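Local atomic coordinates of protein A49R (Vaccinia virus, PDB entry 4D5T), a protein that inhibits host NF-kappa-B activation by interacting with host BTRC, which diminishes ubiquitination of the inhibitor NFKBIA and keeps p65/RELA in the cytoplasm. Residues L32-V37 and I126-K132; N38-C42 and L105-N110; D76-I80 and F114-Y118. All blocks are in the same frame, centred on the assembly; numbering follows the deposited sequence.

Contact 1: L32-V37 and I126-K132. With SO4 (sulfate ion), chain I.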
ATOM      1  N   LEU A  32      -7.787  -1.564 -10.608  1.00 23.52           N
ATOM      2  CA  LEU A  32      -7.029  -1.829  -9.394  1.00 23.35           C
ATOM      3  C   LEU A  32      -5.746  -1.013  -9.354  1.00 22.65           C
ATOM      4  O   LEU A  32      -5.447  -0.331  -8.359  1.00 21.44           O
ATOM      5  CB  LEU A  32      -6.728  -3.332  -9.268  1.00 22.93           C
ATOM      6  CG  LEU A  32      -5.794  -3.740  -8.136  1.00 22.52           C
ATOM      7  CD1 LEU A  32      -6.403  -3.464  -6.785  1.00 22.64           C
ATOM      8  CD2 LEU A  32      -5.472  -5.216  -8.282  1.00 22.94           C
ATOM      9  N   ASN A  33      -5.027  -1.012 -10.460  1.00 22.69           N
ATOM     10  CA  ASN A  33      -3.769  -0.260 -10.532  1.00 22.78           C
ATOM     11  C   ASN A  33      -3.945   1.248 -10.446  1.00 21.44           C
ATOM     12  O   ASN A  33      -3.163   1.927  -9.775  1.00 23.80           O
ATOM     13  CB  ASN A  33      -2.983  -0.626 -11.778  1.00 23.53           C
ATOM     14  CG  ASN A  33      -2.444  -2.056 -11.726  1.00 25.01           C
ATOM     15  OD1 ASN A  33      -2.412  -2.700 -10.656  1.00 23.67           O
ATOM     16  ND2 ASN A  33      -2.117  -2.586 -12.873  1.00 25.11           N
ATOM     17  N   LYS A  34      -4.957   1.800 -11.101  1.00 23.28           N
ATOM     18  CA  LYS A  34      -5.282   3.268 -10.893  1.00 23.49           C
ATOM     19  C   LYS A  34      -5.592   3.554  -9.440  1.00 23.42           C
ATOM     20  O   LYS A  34      -5.183   4.541  -8.913  1.00 23.52           O
ATOM     21  CB  LYS A  34      -6.378   3.876 -11.840  1.00 27.79           C
ATOM     22  N   ASP A  35      -6.352   2.661  -8.774  1.00 24.97           N
ATOM     23  CA  ASP A  35      -6.685   2.824  -7.343  1.00 24.29           C
ATOM     24  C   ASP A  35      -5.448   2.772  -6.463  1.00 22.83           C
ATOM     25  O   ASP A  35      -5.310   3.539  -5.514  1.00 22.91           O
ATOM     26  CB  ASP A  35      -7.695   1.747  -6.900  1.00 24.40           C
ATOM     27  CG  ASP A  35      -9.125   1.974  -7.436  1.00 27.79           C
ATOM     28  OD1 ASP A  35      -9.450   3.131  -7.857  1.00 29.38           O
ATOM     29  OD2 ASP A  35      -9.926   1.011  -7.351  1.00 26.36           O
ATOM     30  N   ILE A  36      -4.496   1.893  -6.793  1.00 21.68           N
ATOM     31  CA  ILE A  36      -3.217   1.849  -6.070  1.00 22.55           C
ATOM     32  C   ILE A  36      -2.460   3.163  -6.215  1.00 22.77           C
ATOM     33  O   ILE A  36      -1.986   3.717  -5.213  1.00 24.41           O
ATOM     34  CB  ILE A  36      -2.390   0.601  -6.508  1.00 22.44           C
ATOM     35  CG1 ILE A  36      -3.088  -0.658  -6.001  1.00 22.18           C
ATOM     36  CG2 ILE A  36      -0.982   0.690  -5.942  1.00 22.62           C
ATOM     37  CD1 ILE A  36      -2.530  -1.951  -6.550  1.00 23.27           C
ATOM     38  N   VAL A  37      -2.366   3.680  -7.445  1.00 22.94           N
ATOM     39  CA  VAL A  37      -1.707   4.974  -7.705  1.00 23.74           C
ATOM     40  C   VAL A  37      -2.382   6.077  -6.855  1.00 24.72           C
ATOM     41  O   VAL A  37      -1.721   6.871  -6.166  1.00 25.66           O
ATOM     42  CB  VAL A  37      -1.706   5.365  -9.193  1.00 24.98           C
ATOM     43  CG1 VAL A  37      -1.163   6.808  -9.382  1.00 26.86           C
ATOM     44  CG2 VAL A  37      -0.837   4.399  -9.977  1.00 24.82           C
ATOM     45  N   ILE A 126       3.309   1.822 -12.374  1.00 24.75           N
ATOM     46  CA  ILE A 126       2.307   1.026 -11.677  1.00 24.02           C
ATOM     47  C   ILE A 126       1.231   0.515 -12.663  1.00 24.41           C
ATOM     48  O   ILE A 126       0.680  -0.576 -12.448  1.00 26.28           O
ATOM     49  CB  ILE A 126       1.716   1.780 -10.480  1.00 26.61           C
ATOM     50  CG1 ILE A 126       2.876   2.037  -9.460  1.00 28.85           C
ATOM     51  CG2 ILE A 126       0.489   1.083  -9.892  1.00 28.09           C
ATOM     52  CD1 ILE A 126       2.522   2.562  -8.129  1.00 28.07           C
ATOM     53  N   ALA A 127       0.937   1.293 -13.695  1.00 27.89           N
ATOM     54  CA  ALA A 127      -0.058   0.867 -14.675  1.00 29.60           C
ATOM     55  C   ALA A 127       0.268  -0.479 -15.323  1.00 32.44           C
ATOM     56  O   ALA A 127      -0.632  -1.169 -15.747  1.00 32.39           O
ATOM     57  CB  ALA A 127      -0.264   1.941 -15.720  1.00 33.96           C
ATOM     58  N   ASP A 128       1.540  -0.890 -15.345  1.00 29.58           N
ATOM     59  CA  ASP A 128       1.914  -2.118 -15.990  1.00 29.95           C
ATOM     60  C   ASP A 128       1.989  -3.358 -15.068  1.00 26.58           C
ATOM     61  O   ASP A 128       2.349  -4.456 -15.521  1.00 27.01           O
ATOM     62  CB  ASP A 128       3.245  -1.910 -16.741  1.00 30.87           C
ATOM     63  CG  ASP A 128       3.069  -1.116 -18.016  1.00 36.71           C
ATOM     64  OD1 ASP A 128       1.921  -0.909 -18.501  1.00 36.99           O
ATOM     65  OD2 ASP A 128       4.106  -0.667 -18.544  1.00 43.44           O
ATOM     66  N   ILE A 129       1.685  -3.208 -13.788  1.00 24.41           N
ATOM     67  CA  ILE A 129       1.782  -4.355 -12.843  1.00 21.57           C
ATOM     68  C   ILE A 129       0.574  -5.263 -12.925  1.00 20.76           C
ATOM     69  O   ILE A 129      -0.474  -4.936 -13.512  1.00 22.84           O
ATOM     70  CB  ILE A 129       2.074  -3.904 -11.385  1.00 21.37           C
ATOM     71  CG1 ILE A 129       0.818  -3.303 -10.677  1.00 22.66           C
ATOM     72  CG2 ILE A 129       3.307  -3.007 -11.330  1.00 22.15           C
ATOM     73  CD1 ILE A 129       1.018  -2.980  -9.204  1.00 21.69           C
ATOM     74  N   ASP A 130       0.733  -6.443 -12.367  1.00 22.57           N
ATOM     75  CA  ASP A 130      -0.331  -7.444 -12.362  1.00 24.34           C
ATOM     76  C   ASP A 130      -0.226  -8.287 -11.107  1.00 24.16           C
ATOM     77  O   ASP A 130       0.370  -9.348 -11.077  1.00 24.33           O
ATOM     78  CB  ASP A 130      -0.212  -8.288 -13.601  1.00 32.30           C
ATOM     79  CG  ASP A 130      -1.255  -9.394 -13.655  1.00 34.83           C
ATOM     80  OD1 ASP A 130      -2.286  -9.336 -12.852  1.00 46.16           O
ATOM     81  OD2 ASP A 130      -0.929 -10.273 -14.524  1.00 48.41           O
ATOM     82  N   ILE A 131      -0.837  -7.836 -10.057  1.00 24.43           N
ATOM     83  CA  ILE A 131      -0.671  -8.439  -8.733  1.00 23.48           C
ATOM     84  C   ILE A 131      -1.892  -9.171  -8.183  1.00 22.44           C
ATOM     85  O   ILE A 131      -1.943  -9.496  -6.982  1.00 22.39           O
ATOM     86  CB  ILE A 131      -0.135  -7.408  -7.686  1.00 23.31           C
ATOM     87  CG1 ILE A 131      -1.098  -6.215  -7.413  1.00 22.37           C
ATOM     88  CG2 ILE A 131       1.241  -6.883  -8.099  1.00 23.39           C
ATOM     89  CD1 ILE A 131      -0.703  -5.366  -6.203  1.00 21.85           C
ATOM     90  N   LYS A 132      -2.959  -9.290  -8.945  1.00 22.21           N
ATOM     91  CA  LYS A 132      -4.172  -9.910  -8.429  1.00 23.02           C
ATOM     92  C   LYS A 132      -3.893 -11.355  -7.843  1.00 22.98           C
ATOM     93  O   LYS A 132      -4.434 -11.692  -6.802  1.00 23.74           O
ATOM     94  CB  LYS A 132      -5.311  -9.938  -9.496  1.00 26.60           C
ATOM     95  CG  LYS A 132      -5.988  -8.574  -9.686  1.00 28.63           C
ATOM     96  CD  LYS A 132      -7.012  -8.488 -10.841  1.00 31.13           C
ATOM     97  CE  LYS A 132      -8.294  -9.185 -10.552  1.00 30.79           C
ATOM     98  NZ  LYS A 132      -9.271  -8.818 -11.619  1.00 28.94           N
TER
HETATM   99  S   SO4 I1000      -8.290  -8.662 -15.225  0.80 42.09           S
HETATM  100  O1  SO4 I1000      -8.855  -7.313 -15.507  0.80 34.43           O
HETATM  101  O2  SO4 I1000      -9.199  -9.769 -15.555  0.80 40.16           O
HETATM  102  O3  SO4 I1000      -7.930  -8.685 -13.830  0.80 36.60           O
HETATM  103  O4  SO4 I1000      -7.069  -8.834 -16.031  0.80 39.65           O
HETATM  104  O   HOH W   1      -2.393  -5.481 -10.572  1.00 22.11           O
HETATM  105  O   HOH W   2      -3.110  -0.740 -15.634  1.00 43.22           O

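Contact 2: N38-C42 and L105-N110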
ATOM      1  N   ASN A  38      -3.687   6.114  -6.928  1.00 25.91           N
ATOM      2  CA  ASN A  38      -4.430   7.127  -6.167  1.00 27.80           C
ATOM      3  C   ASN A  38      -4.188   7.019  -4.645  1.00 25.97           C
ATOM      4  O   ASN A  38      -4.082   8.026  -3.975  1.00 26.57           O
ATOM      5  CB  ASN A  38      -5.900   7.102  -6.547  1.00 28.20           C
ATOM      6  CG  ASN A  38      -6.164   7.735  -7.934  1.00 31.39           C
ATOM      7  OD1 ASN A  38      -5.454   8.607  -8.357  1.00 31.07           O
ATOM      8  ND2 ASN A  38      -7.272   7.393  -8.544  1.00 33.20           N
ATOM      9  N   PHE A  39      -4.141   5.810  -4.101  1.00 23.65           N
ATOM     10  CA  PHE A  39      -3.800   5.635  -2.685  1.00 24.12           C
ATOM     11  C   PHE A  39      -2.392   6.250  -2.380  1.00 24.41           C
ATOM     12  O   PHE A  39      -2.210   6.965  -1.376  1.00 25.87           O
ATOM     13  CB  PHE A  39      -3.804   4.136  -2.312  1.00 22.89           C
ATOM     14  CG  PHE A  39      -3.316   3.867  -0.913  1.00 24.61           C
ATOM     15  CD1 PHE A  39      -4.138   4.140   0.187  1.00 24.81           C
ATOM     16  CD2 PHE A  39      -2.012   3.431  -0.692  1.00 22.60           C
ATOM     17  CE1 PHE A  39      -3.672   3.884   1.492  1.00 25.18           C
ATOM     18  CE2 PHE A  39      -1.535   3.240   0.584  1.00 24.81           C
ATOM     19  CZ  PHE A  39      -2.346   3.469   1.693  1.00 23.84           C
ATOM     20  N   ILE A  40      -1.408   5.922  -3.215  1.00 22.94           N
ATOM     21  CA  ILE A  40      -0.058   6.439  -3.074  1.00 24.70           C
ATOM     22  C   ILE A  40      -0.034   7.989  -3.083  1.00 28.33           C
ATOM     23  O   ILE A  40       0.765   8.589  -2.335  1.00 25.55           O
ATOM     24  CB  ILE A  40       0.841   5.833  -4.159  1.00 25.15           C
ATOM     25  CG1 ILE A  40       1.106   4.352  -3.788  1.00 25.68           C
ATOM     26  CG2 ILE A  40       2.116   6.605  -4.352  1.00 29.45           C
ATOM     27  CD1 ILE A  40       1.667   3.567  -4.957  1.00 25.90           C
ATOM     28  N   MET A  41      -0.905   8.573  -3.889  1.00 27.75           N
ATOM     29  CA  MET A  41      -1.013  10.046  -4.033  1.00 31.13           C
ATOM     30  C   MET A  41      -2.052  10.712  -3.094  1.00 32.75           C
ATOM     31  O   MET A  41      -2.371  11.885  -3.254  1.00 32.74           O
ATOM     32  CB  MET A  41      -1.377  10.409  -5.465  1.00 31.29           C
ATOM     33  CG  MET A  41      -0.470   9.807  -6.569  1.00 31.36           C
ATOM     34  SD  MET A  41       1.254  10.271  -6.296  1.00 32.90           S
ATOM     35  CE  MET A  41       2.006   9.219  -7.543  1.00 36.86           C
ATOM     36  N   CYS A  42      -2.534   9.964  -2.109  0.64 33.54           N
ATOM     37  CA  CYS A  42      -3.446  10.446  -1.087  0.64 35.68           C
ATOM     38  C   CYS A  42      -4.763  10.881  -1.675  0.64 36.20           C
ATOM     39  O   CYS A  42      -5.281  11.958  -1.347  0.64 39.87           O
ATOM     40  CB  CYS A  42      -2.820  11.589  -0.305  0.64 39.54           C
ATOM     41  SG  CYS A  42      -1.640  11.090   0.926  0.64 43.65           S
ATOM     42  N   LEU A 105       6.055   4.056  -0.938  1.00 22.03           N
ATOM     43  CA  LEU A 105       5.849   5.016  -2.009  1.00 22.99           C
ATOM     44  C   LEU A 105       4.915   6.143  -1.518  1.00 24.29           C
ATOM     45  O   LEU A 105       5.090   7.321  -1.877  1.00 26.75           O
ATOM     46  CB  LEU A 105       5.323   4.353  -3.307  1.00 22.41           C
ATOM     47  CG  LEU A 105       6.391   3.423  -3.938  1.00 23.68           C
ATOM     48  CD1 LEU A 105       5.800   2.654  -5.093  1.00 24.37           C
ATOM     49  CD2 LEU A 105       7.632   4.083  -4.407  1.00 24.23           C
ATOM     50  N   LYS A 106       3.880   5.812  -0.755  1.00 24.79           N
ATOM     51  CA  LYS A 106       2.990   6.814  -0.171  1.00 26.04           C
ATOM     52  C   LYS A 106       3.767   7.739   0.761  1.00 25.92           C
ATOM     53  O   LYS A 106       3.633   8.969   0.662  1.00 27.78           O
ATOM     54  CB  LYS A 106       1.796   6.150   0.557  1.00 25.30           C
ATOM     55  CG  LYS A 106       0.888   7.175   1.204  1.00 28.31           C
ATOM     56  CD  LYS A 106      -0.418   6.595   1.689  1.00 30.01           C
ATOM     57  CE  LYS A 106      -1.165   7.736   2.406  1.00 36.18           C
ATOM     58  NZ  LYS A 106      -2.568   7.463   2.649  1.00 40.12           N
ATOM     59  N   TYR A 107       4.671   7.200   1.577  1.00 26.94           N
ATOM     60  CA  TYR A 107       5.489   8.101   2.415  1.00 28.94           C
ATOM     61  C   TYR A 107       6.309   9.064   1.569  1.00 30.78           C
ATOM     62  O   TYR A 107       6.509  10.255   1.910  1.00 35.16           O
ATOM     63  CB  TYR A 107       6.434   7.344   3.335  1.00 29.19           C
ATOM     64  CG  TYR A 107       5.843   6.429   4.344  1.00 30.27           C
ATOM     65  CD1 TYR A 107       4.721   6.787   5.120  1.00 30.60           C
ATOM     66  CD2 TYR A 107       6.473   5.223   4.634  1.00 32.83           C
ATOM     67  CE1 TYR A 107       4.186   5.919   6.070  1.00 31.25           C
ATOM     68  CE2 TYR A 107       5.932   4.356   5.577  1.00 34.17           C
ATOM     69  CZ  TYR A 107       4.817   4.733   6.309  1.00 31.72           C
ATOM     70  OH  TYR A 107       4.381   3.885   7.282  1.00 37.01           O
ATOM     71  N   ILE A 108       6.893   8.542   0.489  1.00 32.54           N
ATOM     72  CA  ILE A 108       7.777   9.323  -0.366  1.00 31.23           C
ATOM     73  C   ILE A 108       6.977  10.404  -1.086  1.00 30.29           C
ATOM     74  O   ILE A 108       7.413  11.575  -1.138  1.00 30.38           O
ATOM     75  CB  ILE A 108       8.523   8.460  -1.388  1.00 30.57           C
ATOM     76  CG1 ILE A 108       9.502   7.526  -0.678  1.00 32.60           C
ATOM     77  CG2 ILE A 108       9.268   9.348  -2.400  1.00 31.41           C
ATOM     78  CD1 ILE A 108      10.156   6.587  -1.644  1.00 31.83           C
ATOM     79  N   MET A 109       5.770  10.060  -1.530  1.00 29.10           N
ATOM     80  CA  MET A 109       4.857  11.057  -2.146  1.00 29.95           C
ATOM     81  C   MET A 109       4.258  12.053  -1.151  1.00 29.92           C
ATOM     82  O   MET A 109       3.757  13.111  -1.549  1.00 29.46           O
ATOM     83  CB  MET A 109       3.730  10.377  -2.921  1.00 30.11           C
ATOM     84  CG  MET A 109       4.165   9.576  -4.152  1.00 31.17           C
ATOM     85  SD  MET A 109       5.037  10.453  -5.433  1.00 30.43           S
ATOM     86  CE  MET A 109       6.708  10.327  -4.933  1.00 28.15           C
ATOM     87  N   ASN A 110       4.347  11.773   0.146  1.00 31.94           N
ATOM     88  CA  ASN A 110       4.000  12.779   1.219  1.00 35.15           C
ATOM     89  C   ASN A 110       5.018  13.938   1.289  1.00 33.99           C
ATOM     90  O   ASN A 110       4.771  14.903   1.967  1.00 37.87           O
ATOM     91  CB  ASN A 110       3.891  12.129   2.640  1.00 36.15           C
ATOM     92  CG  ASN A 110       2.711  11.140   2.802  1.00 36.98           C
ATOM     93  OD1 ASN A 110       1.713  11.188   2.086  1.00 38.16           O
ATOM     94  ND2 ASN A 110       2.839  10.222   3.792  1.00 38.98           N
TER
HETATM   95  O   HOH W   3      -4.230   7.500   0.622  1.00 36.95           O
HETATM   96  O   HOH W   4       1.101  10.596  -0.464  1.00 32.30           O

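Contact 3: D76-I80 and F114-Y118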
ATOM      1  N   ASP A  76      18.508  12.795  -3.301  1.00 53.66           N
ATOM      2  CA  ASP A  76      17.833  12.249  -4.464  1.00 53.06           C
ATOM      3  C   ASP A  76      18.339  10.874  -4.840  1.00 50.25           C
ATOM      4  O   ASP A  76      17.551  10.041  -5.299  1.00 44.28           O
ATOM      5  CB  ASP A  76      17.904  13.195  -5.659  1.00 57.01           C
ATOM      6  CG  ASP A  76      16.718  14.132  -5.696  1.00 62.85           C
ATOM      7  OD1 ASP A  76      15.561  13.678  -6.033  1.00 57.78           O
ATOM      8  OD2 ASP A  76      16.951  15.304  -5.339  1.00 56.15           O
ATOM      9  N   ASN A  77      19.627  10.658  -4.647  1.00 48.33           N
ATOM     10  CA  ASN A  77      20.216   9.362  -4.940  1.00 50.41           C
ATOM     11  C   ASN A  77      19.669   8.215  -4.096  1.00 43.79           C
ATOM     12  O   ASN A  77      19.362   7.097  -4.582  1.00 39.39           O
ATOM     13  CB  ASN A  77      21.691   9.448  -4.728  1.00 58.00           C
ATOM     14  CG  ASN A  77      22.434   8.623  -5.751  1.00 71.01           C
ATOM     15  OD1 ASN A  77      22.630   9.066  -6.899  1.00 78.94           O
ATOM     16  ND2 ASN A  77      22.807   7.401  -5.373  1.00 68.51           N
ATOM     17  N   GLU A  78      19.539   8.503  -2.803  1.00 42.75           N
ATOM     18  CA  GLU A  78      18.929   7.577  -1.861  1.00 38.28           C
ATOM     19  C   GLU A  78      17.473   7.317  -2.176  1.00 34.76           C
ATOM     20  O   GLU A  78      16.987   6.185  -2.013  1.00 30.23           O
ATOM     21  CB  GLU A  78      19.069   8.130  -0.433  1.00 41.42           C
ATOM     22  CG  GLU A  78      20.483   8.062   0.051  1.00 44.28           C
ATOM     23  CD  GLU A  78      20.725   8.837   1.345  1.00 47.57           C
ATOM     24  OE1 GLU A  78      20.210   9.973   1.501  1.00 50.41           O
ATOM     25  OE2 GLU A  78      21.493   8.319   2.167  1.00 53.96           O
ATOM     26  N   ILE A  79      16.740   8.346  -2.606  1.00 34.51           N
ATOM     27  CA  ILE A  79      15.322   8.142  -2.968  1.00 36.81           C
ATOM     28  C   ILE A  79      15.189   7.271  -4.212  1.00 34.16           C
ATOM     29  O   ILE A  79      14.322   6.424  -4.311  1.00 32.67           O
ATOM     30  CB  ILE A  79      14.591   9.485  -3.228  1.00 40.32           C
ATOM     31  CG1 ILE A  79      14.292  10.151  -1.913  1.00 43.81           C
ATOM     32  CG2 ILE A  79      13.235   9.262  -3.902  1.00 43.03           C
ATOM     33  CD1 ILE A  79      13.334   9.388  -1.005  1.00 43.60           C
ATOM     34  N   ILE A  80      16.056   7.518  -5.201  1.00 35.67           N
ATOM     35  CA  ILE A  80      16.051   6.682  -6.419  1.00 33.72           C
ATOM     36  C   ILE A  80      16.326   5.260  -6.076  1.00 33.23           C
ATOM     37  O   ILE A  80      15.651   4.355  -6.551  1.00 31.86           O
ATOM     38  CB  ILE A  80      17.091   7.175  -7.430  1.00 35.47           C
ATOM     39  CG1 ILE A  80      16.623   8.510  -8.024  1.00 36.84           C
ATOM     40  CG2 ILE A  80      17.252   6.174  -8.540  1.00 35.79           C
ATOM     41  CD1 ILE A  80      17.689   9.272  -8.803  1.00 38.46           C
ATOM     42  N   PHE A 114       9.684  15.374  -3.591  1.00 36.52           N
ATOM     43  CA  PHE A 114       9.787  14.065  -4.223  1.00 35.22           C
ATOM     44  C   PHE A 114       8.526  13.715  -5.024  1.00 32.49           C
ATOM     45  O   PHE A 114       8.617  13.117  -6.068  1.00 31.04           O
ATOM     46  CB  PHE A 114      10.119  12.959  -3.198  1.00 35.60           C
ATOM     47  CG  PHE A 114      11.442  13.142  -2.507  1.00 37.50           C
ATOM     48  CD1 PHE A 114      12.559  13.608  -3.187  1.00 40.12           C
ATOM     49  CD2 PHE A 114      11.575  12.815  -1.159  1.00 39.95           C
ATOM     50  CE1 PHE A 114      13.764  13.806  -2.525  1.00 41.84           C
ATOM     51  CE2 PHE A 114      12.794  12.971  -0.489  1.00 42.79           C
ATOM     52  CZ  PHE A 114      13.894  13.477  -1.178  1.00 43.72           C
ATOM     53  N   LYS A 115       7.381  14.244  -4.627  1.00 34.07           N
ATOM     54  CA  LYS A 115       6.173  14.035  -5.396  1.00 34.23           C
ATOM     55  C   LYS A 115       6.275  14.728  -6.710  1.00 33.10           C
ATOM     56  O   LYS A 115       5.907  14.199  -7.758  1.00 32.43           O
ATOM     57  CB  LYS A 115       4.942  14.550  -4.632  1.00 37.04           C
ATOM     58  CG  LYS A 115       3.645  14.387  -5.423  1.00 40.08           C
ATOM     59  CD  LYS A 115       2.467  14.416  -4.477  1.00 45.80           C
ATOM     60  CE  LYS A 115       1.151  14.519  -5.218  1.00 51.05           C
ATOM     61  NZ  LYS A 115       0.046  14.163  -4.274  1.00 51.14           N
ATOM     62  N   THR A 116       6.745  15.990  -6.691  1.00 36.69           N
ATOM     63  CA  THR A 116       6.939  16.705  -7.929  1.00 36.44           C
ATOM     64  C   THR A 116       7.885  15.997  -8.887  1.00 37.11           C
ATOM     65  O   THR A 116       7.612  15.880 -10.102  1.00 34.76           O
ATOM     66  CB  THR A 116       7.511  18.114  -7.670  1.00 39.99           C
ATOM     67  OG1 THR A 116       6.601  18.822  -6.867  1.00 39.47           O
ATOM     68  CG2 THR A 116       7.673  18.855  -8.978  1.00 42.71           C
ATOM     69  N   THR A 117       8.989  15.491  -8.362  1.00 38.34           N
ATOM     70  CA  THR A 117       9.986  14.810  -9.225  1.00 39.87           C
ATOM     71  C   THR A 117       9.533  13.404  -9.742  1.00 37.94           C
ATOM     72  O   THR A 117       9.790  13.072 -10.887  1.00 37.45           O
ATOM     73  CB  THR A 117      11.318  14.653  -8.462  1.00 40.35           C
ATOM     74  OG1 THR A 117      11.749  15.931  -7.982  1.00 36.44           O
ATOM     75  CG2 THR A 117      12.395  14.010  -9.354  1.00 42.17           C
ATOM     76  N   TYR A 118       8.877  12.612  -8.892  1.00 34.01           N
ATOM     77  CA  TYR A 118       8.729  11.185  -9.186  1.00 34.47           C
ATOM     78  C   TYR A 118       7.291  10.713  -9.363  1.00 34.05           C
ATOM     79  O   TYR A 118       7.100   9.586  -9.797  1.00 31.12           O
ATOM     80  CB  TYR A 118       9.408  10.340  -8.102  1.00 35.61           C
ATOM     81  CG  TYR A 118      10.901  10.575  -7.955  1.00 34.70           C
ATOM     82  CD1 TYR A 118      11.816  10.058  -8.859  1.00 36.85           C
ATOM     83  CD2 TYR A 118      11.398  11.338  -6.898  1.00 36.44           C
ATOM     84  CE1 TYR A 118      13.199  10.319  -8.703  1.00 39.34           C
ATOM     85  CE2 TYR A 118      12.751  11.641  -6.762  1.00 38.94           C
ATOM     86  CZ  TYR A 118      13.660  11.130  -7.656  1.00 41.80           C
ATOM     87  OH  TYR A 118      15.040  11.408  -7.401  1.00 44.67           O
TER

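Contact 1: L32-V37 and I126-K132
Helix 29-40 runs past the loop that joins helix 112-126 to helix 132-150, and the backbones come closest at Asn33 and Ala127, whose CA atoms are 5.7 Å apart. In this all-helical Bcl-2-like fold a type I beta turn from Ile126, the last residue of helix 112-126, to Ile129 leads into the loop. Asn33 ties helix 29-40 to that turn. Its ND2 donates to Ile129 O at 2.9 Å, with an N-H...O angle of 149°. The donor stands above the carbonyl plane of Ile129, while the acceptor lies close to the amide plane of Asn33. Asn29 ND2 also bonds to this carbonyl oxygen. Asn33 OD1 accepts from a water that in turn accepts from Ile131 N, so both ends of the amide are engaged, which should hold it in this rotation.

Apolar contacts flank the amide. Val37 CG2 packs on Ile126 CG2 at 3.6 Å. The CD1 atoms of Ile36 and Ile131 meet tip to tip at 3.9 Å; Ile131 gets there with CG1 between its backbone N and carbonyl carbon (chi1 63°). Leu32 CD2 rests on Lys132 CG at 3.7 Å. Beyond it the lysine bends at chi3, and NZ donates to O3 of a sulfate, probably from the crystallisation liquor, at 2.6 Å.

Contact 2: N38-C42 and L105-N110
The side chains of Lys106 and Phe39 cross at about a right angle. Lys106 CD sits over one face of the Phe39 ring, 4.0 Å from the ring centroid, in a CH-pi contact. NZ makes an off-centre cation-pi contact with the same ring, 4.4 Å from the centroid. The lysine chain is extended, with CG anti to the backbone N (chi1 178°), and this lays the chain across the Phe39 ring and brings NZ to the ring's CE1 side. A water accepts from Lys106 NZ at 2.6 Å and donates to Phe39 O. The backbones are very close here: Lys106 CA approaches Ile40 O at 3.6 Å in a CA-H...O contact.

On the buried side, Ile40 CG2 packs on Met109 CG at 3.6 Å. Met41 and Met109 lie side by side, pointing the same way, with Met41 SD 3.7 Å from Met109 CG. In one of its two conformers, Cys42 SG lies 3.5 Å from Asn110 OD1.

Second-shell residues hold these groups. Tyr58 makes a cation-pi contact with Lys106, and its OH bonds to Asn110 ND2. Helix 49-61 also packs on Phe39 through Ile51 and Leu54. Ala119 and Leu122 of helix 112-126 cover the two methionines.

Helix 29-40 ends here in a Schellman motif. Cys42 has positive phi and is its C-prime residue; Cys42 N bonds to Phe39 O, and Arg43 N reaches back to Asn38 O. The contact therefore joins the C-terminal ends of two helices, 29-40 and 95-109, in the helical bundle of the Bcl-2 fold.

Contact 3: D76-I80 and F114-Y118
The first turn of helix 76-87 packs against the N-terminal half of helix 112-126 near the edge of the helical bundle. Tyr118 OH donates to Asp76 OD1 at 2.7 Å. The carboxylate uses its anti lone pair, the one away from OD2. Asp76 OD1 lies at the edge of the tyrosine ring, near its plane, and the carboxylate and ring planes are 45° apart.

Ile79 touches both aromatic residues. Its CG1 sits over one face of the Phe114 ring, 3.5 Å from the centroid, in a CH-pi contact offset toward the rim. Its CG2 meets Tyr118 CE2 at 3.8 Å.

The helix pair belongs to the Bcl-2-like bundle. The axes of the two short segments stay 12.2 Å apart and cross at -62°, so long side chains bridge the space. Phe114 and Tyr118 are one helical turn apart, with CG anti to the carbonyl carbon in both, and both CB atoms point at helix 76-87. Thr117 CG2 lies over one face of the Tyr118 ring. From the other helix, Ile80 crosses the tyrosine at about a right angle and brings CG1 to 3.4 Å from Tyr118 OH.

How the contacts relate
Contact 1 and contact 2 share helix 29-40, and their centres are about 14 Å apart. They touch where Ile126 CD1 meets Ile40 CD1 at 3.4 Å. Contact 2 and contact 3 are about 12 Å apart between centres; Lys115 and Phe114 of helix 112-126 pack on the end of helix 95-109. Contacts 1 and 3 lie about 20 Å apart between centres and do not touch, but both involve helix 112-126 or the loop that follows it. Along the chain, contact 1 encloses the other two, whose segments alternate. Helix 29-40 is thus joined to helix 95-109 and to the loop after helix 112-126, linking early and late parts of the single-chain Bcl-2-like bundle.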